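Local coordinates for protein branched-chain-amino-acid aminotransferase (Pseudomonas sp. UW4, PDB 6JIF) that probably catalyses the pyridoxal-5'-phosphate-dependent, reversible transfer of the amino group between branched-chain amino acids and 2-oxoglutarate, at residues Asp97-Arg102 / Pro265-Leu270; His185-Ser190 / Val308-Gly313; Glu239-Ala244 / Ala300-Thr305; His251-Val256 / Asp296-Gly301. All coordinates share one frame; numbering follows the deposited sequence.

Contact 1 (Asp97-Arg102 / Pro265-Leu270); sequences DQNALR and PGITRL. With PLP (pyridoxal-5'-phosphate), chain D.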
# COMPACT_ATOMS: atom_id res chain seq x y z
N ASP B 97 15.23 19.77 -3.62
CA ASP B 97 15.14 19.89 -2.18
C ASP B 97 13.73 19.59 -1.69
O ASP B 97 13.55 19.00 -0.62
CB ASP B 97 15.59 21.28 -1.76
CG ASP B 97 14.65 22.41 -2.22
OD1 ASP B 97 14.36 22.46 -3.46
OD2 ASP B 97 14.30 23.29 -1.37
N GLN B 98 12.69 20.00 -2.44
CA GLN B 98 11.31 19.71 -2.00
C GLN B 98 11.00 18.23 -2.06
O GLN B 98 10.27 17.70 -1.19
CB GLN B 98 10.29 20.50 -2.84
CG GLN B 98 10.31 22.00 -2.55
CD GLN B 98 9.94 22.30 -1.14
OE1 GLN B 98 8.97 21.73 -0.58
NE2 GLN B 98 10.73 23.14 -0.51
N ASN B 99 11.53 17.52 -3.07
CA ASN B 99 11.40 16.08 -3.10
C ASN B 99 12.09 15.45 -1.91
O ASN B 99 11.56 14.51 -1.31
CB ASN B 99 12.04 15.53 -4.37
CG ASN B 99 11.31 16.03 -5.58
OD1 ASN B 99 11.71 17.05 -6.14
ND2 ASN B 99 10.19 15.41 -5.91
N ALA B 100 13.28 15.93 -1.58
CA ALA B 100 14.00 15.39 -0.42
C ALA B 100 13.17 15.54 0.85
O ALA B 100 13.05 14.59 1.62
CB ALA B 100 15.35 16.07 -0.21
N LEU B 101 12.58 16.72 1.06
CA LEU B 101 11.79 16.94 2.27
C LEU B 101 10.59 15.99 2.32
O LEU B 101 10.28 15.37 3.34
CB LEU B 101 11.32 18.41 2.34
CG LEU B 101 12.45 19.42 2.63
CD1 LEU B 101 12.13 20.90 2.22
CD2 LEU B 101 12.90 19.38 4.11
N ARG B 102 9.89 15.89 1.19
CA ARG B 102 8.72 15.03 1.19
C ARG B 102 9.10 13.58 1.40
O ARG B 102 8.38 12.83 2.07
CB ARG B 102 7.91 15.18 -0.11
CG ARG B 102 6.57 14.41 0.00
CD ARG B 102 5.63 14.85 -1.19
NE ARG B 102 6.26 14.49 -2.47
CZ ARG B 102 5.87 14.95 -3.66
NH1 ARG B 102 4.88 15.80 -3.71
NH2 ARG B 102 6.47 14.54 -4.79
N PRO B 265 0.64 16.51 -0.54
CA PRO B 265 1.12 17.88 -0.74
C PRO B 265 2.07 17.98 -1.93
O PRO B 265 3.25 17.68 -1.80
CB PRO B 265 1.84 18.22 0.58
CG PRO B 265 2.06 16.89 1.22
CD PRO B 265 1.05 15.94 0.76
N GLY B 266 1.54 18.31 -3.10
CA GLY B 266 2.34 18.24 -4.31
C GLY B 266 3.29 19.40 -4.43
O GLY B 266 3.02 20.51 -3.96
N ILE B 267 4.43 19.13 -5.07
CA ILE B 267 5.43 20.19 -5.35
C ILE B 267 5.00 21.09 -6.52
O ILE B 267 5.23 22.29 -6.50
CB ILE B 267 6.79 19.52 -5.62
CG1 ILE B 267 7.25 18.76 -4.33
CG2 ILE B 267 7.89 20.54 -5.99
CD1 ILE B 267 8.33 17.74 -4.62
N THR B 268 4.33 20.52 -7.53
CA THR B 268 3.78 21.38 -8.57
C THR B 268 2.75 22.31 -7.98
O THR B 268 2.77 23.51 -8.25
CB THR B 268 3.19 20.53 -9.70
OG1 THR B 268 4.12 19.47 -10.02
CG2 THR B 268 2.85 21.39 -10.98
N ARG B 269 1.87 21.79 -7.11
CA ARG B 269 0.89 22.65 -6.46
C ARG B 269 1.56 23.77 -5.66
O ARG B 269 1.14 24.93 -5.72
CB ARG B 269 -0.00 21.81 -5.54
CG ARG B 269 -0.97 22.67 -4.74
CD ARG B 269 -1.71 21.77 -3.70
NE ARG B 269 -0.93 21.64 -2.48
CZ ARG B 269 -1.26 20.88 -1.44
NH1 ARG B 269 -2.37 20.14 -1.45
NH2 ARG B 269 -0.48 20.85 -0.36
N LEU B 270 2.57 23.42 -4.87
CA LEU B 270 3.30 24.43 -4.11
C LEU B 270 3.93 25.47 -5.02
O LEU B 270 3.91 26.67 -4.71
CB LEU B 270 4.38 23.73 -3.29
CG LEU B 270 5.25 24.67 -2.45
CD1 LEU B 270 4.39 25.18 -1.31
CD2 LEU B 270 6.50 23.94 -1.87
N1 PLP D . -1.56 13.94 -5.91
C2 PLP D . -1.20 12.65 -5.66
C2A PLP D . -2.25 11.76 -5.08
C3 PLP D . 0.11 12.23 -5.90
O3 PLP D . 0.46 10.94 -5.59
C4 PLP D . 1.06 13.13 -6.44
C4A PLP D . 2.53 12.77 -6.53
C5 PLP D . 0.62 14.45 -6.69
C6 PLP D . -0.66 14.82 -6.41
C5A PLP D . 1.45 15.51 -7.33
O4P PLP D . 2.63 15.70 -6.65
P PLP D . 3.83 16.44 -7.39
O1P PLP D . 3.36 17.78 -7.90
O2P PLP D . 4.84 16.63 -6.24
O3P PLP D . 4.37 15.62 -8.55
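A single nitrogen, NH1 of Arg102, serves both the backbone of the facing turn and the cofactor phosphate: it lies 3.1 Å from Pro265 O and 2.7 Å from O2P of pyridoxal-5'-phosphate, both close to the guanidinium plane. The donor stands above the carbonyl plane of Pro265, 37° out of it. Arg102 reaches this place because CG is anti to the backbone N (chi1 -172°) and the chain bends only at its third torsion. NH2 adds a weak bond to O2P and forms a salt bridge with Glu79, fixing the rotation of the group. Over one guanidinium face lies Ile267 CD1, which also meets Asn99 ND2 at 3.2 Å; that amide nitrogen is hydrogen-bonded to Glu79. Further along, Gln98 CB packs on CG1 of Ile267, whose branched chain suits a place between these polar neighbours.

Gly266 is the N-cap of helix 267-278, where a side chain would clash with the phosphate ester oxygen. Ile267 N gives a nearly straight bond to O2P (2.8 Å, 168°), while Thr268 grips O1P with its N and, at 2.8 Å, its OG1. A lysine in place of Arg102 would probably leave either Pro265 O or O2P without its partner, since one ammonium could hardly reproduce the flat, forked grip. The phosphate thus meets a guanidinium and a helix N-terminus; the charge of one and the dipole of the other would probably stabilise it.

Contact 2 (His185-Ser190 / Val308-Gly313); sequences HNFQIS and VITPIG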
# COMPACT_ATOMS: atom_id res chain seq x y z
N HIS B 185 -9.64 17.79 -20.56
CA HIS B 185 -9.94 16.38 -20.37
C HIS B 185 -11.08 16.29 -19.39
O HIS B 185 -11.19 17.15 -18.52
CB HIS B 185 -8.76 15.61 -19.77
CG HIS B 185 -7.52 15.79 -20.54
ND1 HIS B 185 -7.10 14.88 -21.48
CD2 HIS B 185 -6.67 16.83 -20.61
CE1 HIS B 185 -6.02 15.35 -22.08
NE2 HIS B 185 -5.74 16.53 -21.57
N ASN B 186 -11.88 15.23 -19.52
CA ASN B 186 -13.01 14.96 -18.61
C ASN B 186 -12.61 13.92 -17.57
O ASN B 186 -11.91 12.96 -17.90
CB ASN B 186 -14.26 14.48 -19.36
CG ASN B 186 -14.77 15.54 -20.32
OD1 ASN B 186 -14.56 16.72 -20.11
ND2 ASN B 186 -15.43 15.11 -21.40
N PHE B 187 -13.08 14.12 -16.33
CA PHE B 187 -12.81 13.19 -15.22
C PHE B 187 -14.12 12.82 -14.55
O PHE B 187 -15.12 13.52 -14.71
CB PHE B 187 -11.83 13.80 -14.18
CG PHE B 187 -10.46 14.14 -14.74
CD1 PHE B 187 -10.28 15.28 -15.48
CD2 PHE B 187 -9.37 13.30 -14.50
CE1 PHE B 187 -9.00 15.61 -15.99
CE2 PHE B 187 -8.14 13.60 -14.99
CZ PHE B 187 -7.95 14.78 -15.76
N GLN B 188 -14.12 11.70 -13.81
CA GLN B 188 -15.33 11.16 -13.18
C GLN B 188 -15.16 11.02 -11.67
O GLN B 188 -14.17 10.44 -11.21
CB GLN B 188 -15.65 9.78 -13.74
CG GLN B 188 -16.97 9.24 -13.23
CD GLN B 188 -17.22 7.86 -13.74
OE1 GLN B 188 -16.42 6.95 -13.56
NE2 GLN B 188 -18.36 7.70 -14.42
N ILE B 189 -16.11 11.52 -10.90
CA ILE B 189 -16.04 11.28 -9.43
C ILE B 189 -16.11 9.79 -9.14
O ILE B 189 -16.90 9.05 -9.72
CB ILE B 189 -17.18 12.02 -8.70
CG1 ILE B 189 -16.99 13.53 -8.82
CG2 ILE B 189 -17.27 11.60 -7.21
CD1 ILE B 189 -15.58 14.07 -8.52
N SER B 190 -15.26 9.32 -8.21
CA SER B 190 -15.26 7.92 -7.84
C SER B 190 -15.93 7.73 -6.48
O SER B 190 -15.89 8.60 -5.62
CB SER B 190 -13.82 7.39 -7.76
OG SER B 190 -13.82 6.03 -7.33
N VAL B 308 2.40 18.25 -15.48
CA VAL B 308 2.54 19.69 -15.24
C VAL B 308 1.15 20.24 -14.90
O VAL B 308 0.80 20.34 -13.70
CB VAL B 308 3.25 20.46 -16.38
CG1 VAL B 308 3.53 21.90 -15.92
CG2 VAL B 308 4.57 19.78 -16.75
N ILE B 309 0.33 20.53 -15.91
CA ILE B 309 -1.06 20.90 -15.68
C ILE B 309 -1.91 20.11 -16.65
O ILE B 309 -1.61 20.09 -17.84
CB ILE B 309 -1.31 22.41 -15.86
CG1 ILE B 309 -0.64 23.16 -14.72
CG2 ILE B 309 -2.83 22.72 -15.85
CD1 ILE B 309 -0.93 24.63 -14.74
N THR B 310 -2.96 19.44 -16.15
CA THR B 310 -3.95 18.83 -17.04
C THR B 310 -5.21 19.66 -16.93
O THR B 310 -5.82 19.68 -15.85
CB THR B 310 -4.21 17.38 -16.64
OG1 THR B 310 -2.97 16.65 -16.66
CG2 THR B 310 -5.23 16.74 -17.57
N PRO B 311 -5.64 20.39 -17.96
CA PRO B 311 -6.88 21.16 -17.84
C PRO B 311 -8.08 20.23 -17.74
O PRO B 311 -8.12 19.16 -18.35
CB PRO B 311 -6.89 22.01 -19.12
CG PRO B 311 -5.51 22.09 -19.54
CD PRO B 311 -4.93 20.71 -19.19
N ILE B 312 -9.03 20.59 -16.87
CA ILE B 312 -10.26 19.82 -16.71
C ILE B 312 -11.34 20.46 -17.57
O ILE B 312 -11.66 21.64 -17.40
CB ILE B 312 -10.70 19.72 -15.25
CG1 ILE B 312 -9.69 18.86 -14.49
CG2 ILE B 312 -12.12 19.13 -15.20
CD1 ILE B 312 -9.72 19.09 -13.03
N GLY B 313 -11.86 19.69 -18.51
CA GLY B 313 -12.99 20.19 -19.30
C GLY B 313 -14.25 20.01 -18.46
O GLY B 313 -14.95 21.00 -18.15
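His185 and Phe187 bring their rings up to Thr310 by the same first torsion, CG beside the backbone N and anti to the carbonyl carbon (chi1 -54° and -61°). Both rings then meet one methyl group: Thr310 CG2 lies 3.4 Å from His185 CD2 and, at the edge of the other ring and in its plane, 3.8 Å from Phe187 CZ. The beta-branched threonine suits this place, since its methyl fills the angle between the two aromatic side chains. Ile312 comes to Phe187 from another direction, its CG1 3.6 Å from CE1, the two side chains crossing at about a right angle.

The backbones join in a short parallel bridge. His185 N donates to Pro311 O at 3.0 Å, and Gly313 N to His185 O at a short 2.6 Å, so His185 is clasped by the residues flanking Ile312; Ile312 CA adds a CH...O contact to the same oxygen. Proline fits here, since the bridge uses its carbonyl and asks for no N-H. Gly313 has no side chain, where a CB would press on Asn186 OD1; ND2 of that asparagine bonds Glu327. The one bridge lies at the start of segment 185-190 and near the end of 308-313.

The pairing goes on beyond Gly313, where Phe187 bonds Gly314 and Asp316. Strand 185-189 thus sits inside the mixed sheet with a parallel neighbour on each side, 308-317 and 227-230, and Phe187 also packs on Ile228 of the latter. Phe178 touches both His185 and Thr310, while Val308 and Ile309 lean on helix 332-346.

Contact 3 (Glu239-Ala244 / Ala300-Thr305); sequences EEVGSA and AGACGT. With PLP (pyridoxal-5'-phosphate), chain D.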
# COMPACT_ATOMS: atom_id res chain seq x y z
N GLU B 239 -10.58 15.99 -3.19
CA GLU B 239 -9.23 15.82 -2.65
C GLU B 239 -8.17 15.66 -3.73
O GLU B 239 -7.15 16.34 -3.66
CB GLU B 239 -9.19 14.64 -1.71
CG GLU B 239 -10.06 14.86 -0.50
CD GLU B 239 -9.35 14.44 0.80
OE1 GLU B 239 -8.49 13.52 0.73
OE2 GLU B 239 -9.67 15.05 1.86
N GLU B 240 -8.37 14.78 -4.72
CA GLU B 240 -7.31 14.50 -5.68
C GLU B 240 -7.92 14.17 -7.03
O GLU B 240 -9.00 13.59 -7.12
CB GLU B 240 -6.41 13.31 -5.31
CG GLU B 240 -5.68 13.42 -3.99
CD GLU B 240 -4.42 14.24 -4.08
OE1 GLU B 240 -4.15 14.81 -5.18
OE2 GLU B 240 -3.69 14.30 -3.08
N VAL B 241 -7.16 14.47 -8.09
CA VAL B 241 -7.60 14.16 -9.47
C VAL B 241 -6.64 13.10 -9.96
O VAL B 241 -5.50 13.42 -10.33
CB VAL B 241 -7.58 15.41 -10.36
CG1 VAL B 241 -8.02 15.09 -11.83
CG2 VAL B 241 -8.43 16.53 -9.76
N GLY B 242 -7.05 11.84 -9.90
CA GLY B 242 -6.14 10.76 -10.28
C GLY B 242 -4.94 10.79 -9.32
O GLY B 242 -5.13 10.79 -8.10
N SER B 243 -3.71 10.95 -9.86
CA SER B 243 -2.53 11.13 -9.02
C SER B 243 -2.01 12.55 -9.14
O SER B 243 -0.79 12.79 -9.19
CB SER B 243 -1.47 10.09 -9.36
OG SER B 243 -2.08 8.80 -9.53
N ALA B 244 -2.92 13.52 -9.19
CA ALA B 244 -2.53 14.93 -9.33
C ALA B 244 -3.37 15.76 -8.38
O ALA B 244 -4.44 15.34 -7.94
CB ALA B 244 -2.74 15.44 -10.77
N ALA B 300 -10.77 24.93 -14.24
CA ALA B 300 -10.22 23.99 -13.27
C ALA B 300 -9.17 23.12 -13.94
O ALA B 300 -9.16 22.94 -15.15
CB ALA B 300 -11.33 23.11 -12.66
N GLY B 301 -8.28 22.57 -13.12
CA GLY B 301 -7.19 21.76 -13.61
C GLY B 301 -6.62 20.86 -12.54
O GLY B 301 -7.07 20.84 -11.38
N ALA B 302 -5.74 19.99 -12.99
CA ALA B 302 -4.95 19.11 -12.12
C ALA B 302 -3.47 19.36 -12.34
O ALA B 302 -3.04 19.71 -13.43
CB ALA B 302 -5.26 17.66 -12.38
N CYS B 303 -2.69 19.35 -11.27
CA CYS B 303 -1.26 19.63 -11.40
C CYS B 303 -0.44 18.49 -10.78
O CYS B 303 -0.88 17.86 -9.82
CB CYS B 303 -0.87 20.97 -10.80
SG CYS B 303 -1.30 21.13 -9.13
N GLY B 304 0.69 18.21 -11.39
CA GLY B 304 1.64 17.23 -10.82
C GLY B 304 2.86 17.23 -11.71
O GLY B 304 2.88 17.88 -12.76
N THR B 305 3.90 16.51 -11.28
CA THR B 305 5.18 16.59 -11.98
C THR B 305 5.07 16.04 -13.41
O THR B 305 5.61 16.62 -14.34
CB THR B 305 6.25 15.84 -11.17
OG1 THR B 305 6.52 16.57 -9.95
CG2 THR B 305 7.51 15.71 -12.00
N1 PLP D . -1.56 13.94 -5.91
C2 PLP D . -1.20 12.65 -5.66
C2A PLP D . -2.25 11.76 -5.08
C3 PLP D . 0.11 12.23 -5.90
O3 PLP D . 0.46 10.94 -5.59
C4 PLP D . 1.06 13.13 -6.44
C4A PLP D . 2.53 12.77 -6.53
C5 PLP D . 0.62 14.45 -6.69
C6 PLP D . -0.66 14.82 -6.41
C5A PLP D . 1.45 15.51 -7.33
O4P PLP D . 2.63 15.70 -6.65
P PLP D . 3.83 16.44 -7.39
O1P PLP D . 3.36 17.78 -7.90
O2P PLP D . 4.84 16.63 -6.24
O3P PLP D . 4.37 15.62 -8.55
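Ala244 sets its CB 3.7 Å from Ala302 CB and 3.2 Å from Cys303 O, and Val241 CG1 reaches the same Ala302 methyl at 3.8 Å. Small side chains suit this close approach, which brings a turn against the end of strand 297-304. The cofactor bridges the two segments on one side. Ala244 CA lies 3.5 Å from its C6 and Ser243 O 3.3 Å from C5, while Thr305 holds phosphate oxygen O3P with its backbone N and, at 2.7 Å, its OG1. A side chain on Gly304 would be crowded by cofactor carbon C5A, hence glycine.

The turn is a type II' beta turn from Val241 to Ala244, closed by backbone bonds in both directions between its end residues; Gly242 takes the positive phi (62°) that this turn needs. Just before it, Glu239 and Glu240 form a classic beta bulge against Tyr229. Bent at its second torsion (chi2 -82°), Glu240 brings OE1 to 2.8 Å from pyridine N1, as in related class IV aminotransferases, where a carboxylate at this place probably helps keep N1 protonated.

In the second shell, Leu264 N-H bonds OE2 and so steadies the carboxylate, and Arg194 offers OE2 a long, weak ion pair. Replacing Glu240 by an alanine would probably leave N1 without its carboxylate mate and Leu264 N without its acceptor. Val159 of the second subunit packs on Ser243.

Contact 4 (His251-Val256 / Asp296-Gly301); sequences HDNKFV and DFKEAG
Asn253 and Lys298 supply the polar link: Lys298 NZ donates to Asn253 OD1 at 2.6 Å, tilted 34° from the amide's carbonyl plane. The lysine starts with CG between the backbone N and the carbonyl carbon, the crowded position (chi1 59°), and is fully extended beyond, so its long arm reaches across to the loop at Asn253. Asparagine suits the other end twice over, for it offers a carbonyl oxygen and readily takes the positive phi (70°) found here.

Contacts of the His251 ring form a second group. Its side chain slides past that of Lys298 in the opposite direction, CE1 lying 3.8 Å from Lys298 CB, with Lys298 N over one ring face. CD2 approaches Asp296 O at 3.3 Å. The polar mate of the ring is Ser295 O, hydrogen-bonded to NE2, which fixes how the imidazole is turned.

Apolar packing forms the inner part. Val256 CB meets Phe297 CE1 at 3.8 Å, the side chains crossing at about a right angle, and Asp296 CB sits over the centre of the phenyl ring. Both Val256 and Phe297 also touch Thr250, whose strand 245-250 pairs antiparallel with strands 255-258 and 297-304. The contact thus ties the loop of the hairpin 245-258 to the start of strand 297-304, where Lys298 and Glu299 make a classic beta bulge against Ile249.

At this partly exposed surface Lys298 NZ meets a neutral amide and lies 6.4 Å from His251 ND1; any effect of the ammonium on the imidazole is likely to be slight, with Asp296 nearby to oppose it.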
# COMPACT_ATOMS: atom_id res chain seq x y z
N HIS B 251 -14.54 32.78 -10.12
CA HIS B 251 -14.97 33.88 -10.98
C HIS B 251 -14.24 35.17 -10.66
O HIS B 251 -14.02 35.98 -11.56
CB HIS B 251 -16.47 34.04 -10.90
CG HIS B 251 -17.19 32.88 -11.51
ND1 HIS B 251 -17.36 32.76 -12.87
CD2 HIS B 251 -17.72 31.77 -10.96
CE1 HIS B 251 -17.97 31.63 -13.14
NE2 HIS B 251 -18.22 31.01 -11.99
N ASP B 252 -13.84 35.38 -9.40
CA ASP B 252 -12.99 36.52 -9.07
C ASP B 252 -11.52 36.17 -9.05
O ASP B 252 -10.76 36.79 -8.31
CB ASP B 252 -13.39 37.18 -7.75
CG ASP B 252 -13.59 36.21 -6.62
OD1 ASP B 252 -13.32 35.00 -6.77
OD2 ASP B 252 -14.05 36.69 -5.56
N ASN B 253 -11.13 35.14 -9.81
CA ASN B 253 -9.76 34.88 -10.18
C ASN B 253 -8.89 34.42 -9.02
O ASN B 253 -7.68 34.60 -9.06
CB ASN B 253 -9.13 36.12 -10.82
CG ASN B 253 -9.78 36.44 -12.13
OD1 ASN B 253 -9.69 35.66 -13.07
ND2 ASN B 253 -10.47 37.59 -12.20
N LYS B 254 -9.45 33.72 -8.06
CA LYS B 254 -8.63 33.14 -7.00
C LYS B 254 -8.26 31.73 -7.39
O LYS B 254 -9.08 31.00 -7.95
CB LYS B 254 -9.41 33.11 -5.67
CG LYS B 254 -9.85 34.49 -5.24
CD LYS B 254 -10.49 34.46 -3.88
CE LYS B 254 -10.99 35.87 -3.52
NZ LYS B 254 -11.89 35.79 -2.36
N PHE B 255 -7.02 31.33 -7.03
CA PHE B 255 -6.52 29.97 -7.26
C PHE B 255 -6.88 29.17 -6.02
O PHE B 255 -6.42 29.50 -4.92
CB PHE B 255 -5.02 30.01 -7.51
CG PHE B 255 -4.36 28.65 -7.71
CD1 PHE B 255 -4.02 27.85 -6.60
CD2 PHE B 255 -4.05 28.19 -8.99
CE1 PHE B 255 -3.37 26.62 -6.78
CE2 PHE B 255 -3.42 26.97 -9.19
CZ PHE B 255 -3.06 26.17 -8.07
N VAL B 256 -7.78 28.18 -6.16
CA VAL B 256 -8.30 27.45 -4.99
C VAL B 256 -7.84 26.00 -5.06
O VAL B 256 -7.99 25.33 -6.08
CB VAL B 256 -9.83 27.55 -4.92
CG1 VAL B 256 -10.35 26.86 -3.71
CG2 VAL B 256 -10.23 29.03 -4.91
N ASP B 296 -18.65 27.34 -8.62
CA ASP B 296 -17.73 28.36 -8.12
C ASP B 296 -16.58 28.68 -9.09
O ASP B 296 -15.97 29.75 -8.96
CB ASP B 296 -17.01 27.90 -6.85
CG ASP B 296 -17.91 27.75 -5.64
OD1 ASP B 296 -19.11 28.11 -5.69
OD2 ASP B 296 -17.38 27.24 -4.63
N PHE B 297 -16.22 27.76 -10.00
CA PHE B 297 -14.98 27.88 -10.76
C PHE B 297 -15.29 28.17 -12.22
O PHE B 297 -16.16 27.52 -12.80
CB PHE B 297 -14.18 26.58 -10.65
CG PHE B 297 -13.87 26.24 -9.22
CD1 PHE B 297 -13.14 27.12 -8.44
CD2 PHE B 297 -14.38 25.07 -8.65
CE1 PHE B 297 -12.88 26.87 -7.10
CE2 PHE B 297 -14.12 24.78 -7.31
CZ PHE B 297 -13.37 25.70 -6.52
N LYS B 298 -14.58 29.15 -12.82
CA LYS B 298 -14.71 29.32 -14.26
C LYS B 298 -13.69 28.46 -15.03
O LYS B 298 -13.83 28.30 -16.24
CB LYS B 298 -14.59 30.81 -14.62
CG LYS B 298 -13.25 31.44 -14.18
CD LYS B 298 -13.24 32.95 -14.54
CE LYS B 298 -11.89 33.59 -14.15
NZ LYS B 298 -11.64 35.03 -14.64
N GLU B 299 -12.68 27.93 -14.36
CA GLU B 299 -11.68 27.05 -14.93
C GLU B 299 -11.27 26.08 -13.84
O GLU B 299 -11.41 26.39 -12.64
CB GLU B 299 -10.39 27.79 -15.39
CG GLU B 299 -10.56 28.79 -16.42
CD GLU B 299 -9.25 29.44 -16.84
OE1 GLU B 299 -8.23 28.71 -16.83
OE2 GLU B 299 -9.25 30.67 -17.19
N ALA B 300 -10.77 24.93 -14.24
CA ALA B 300 -10.22 23.99 -13.27
C ALA B 300 -9.17 23.12 -13.94
O ALA B 300 -9.16 22.94 -15.15
CB ALA B 300 -11.33 23.11 -12.66
N GLY B 301 -8.28 22.57 -13.12
CA GLY B 301 -7.19 21.76 -13.61
C GLY B 301 -6.62 20.86 -12.54
O GLY B 301 -7.07 20.84 -11.38

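All four contacts lie within the class IV aminotransferase range. Along the chain, segment 97-102 comes first, then 185-190, 239-244, 251-256 and 265-270; 296-301 and 300-305 overlap and precede 308-313, so contacts 3 and 4 nest inside the loop closed by contact 2. Contacts 2, 3 and 4 share the mixed sheet: their centres lie about 8 Å (2 and 3), 14 Å (2 and 4) and 15 Å (3 and 4) apart, and strands 297-304 and 308-317 are neighbours. Contact 1, about 14 Å from contact 3 between centres, joins helices 96-109 and 267-278. Contacts 1 and 3 both touch the cofactor and help to hold it, while contact 4 lies at the protein surface.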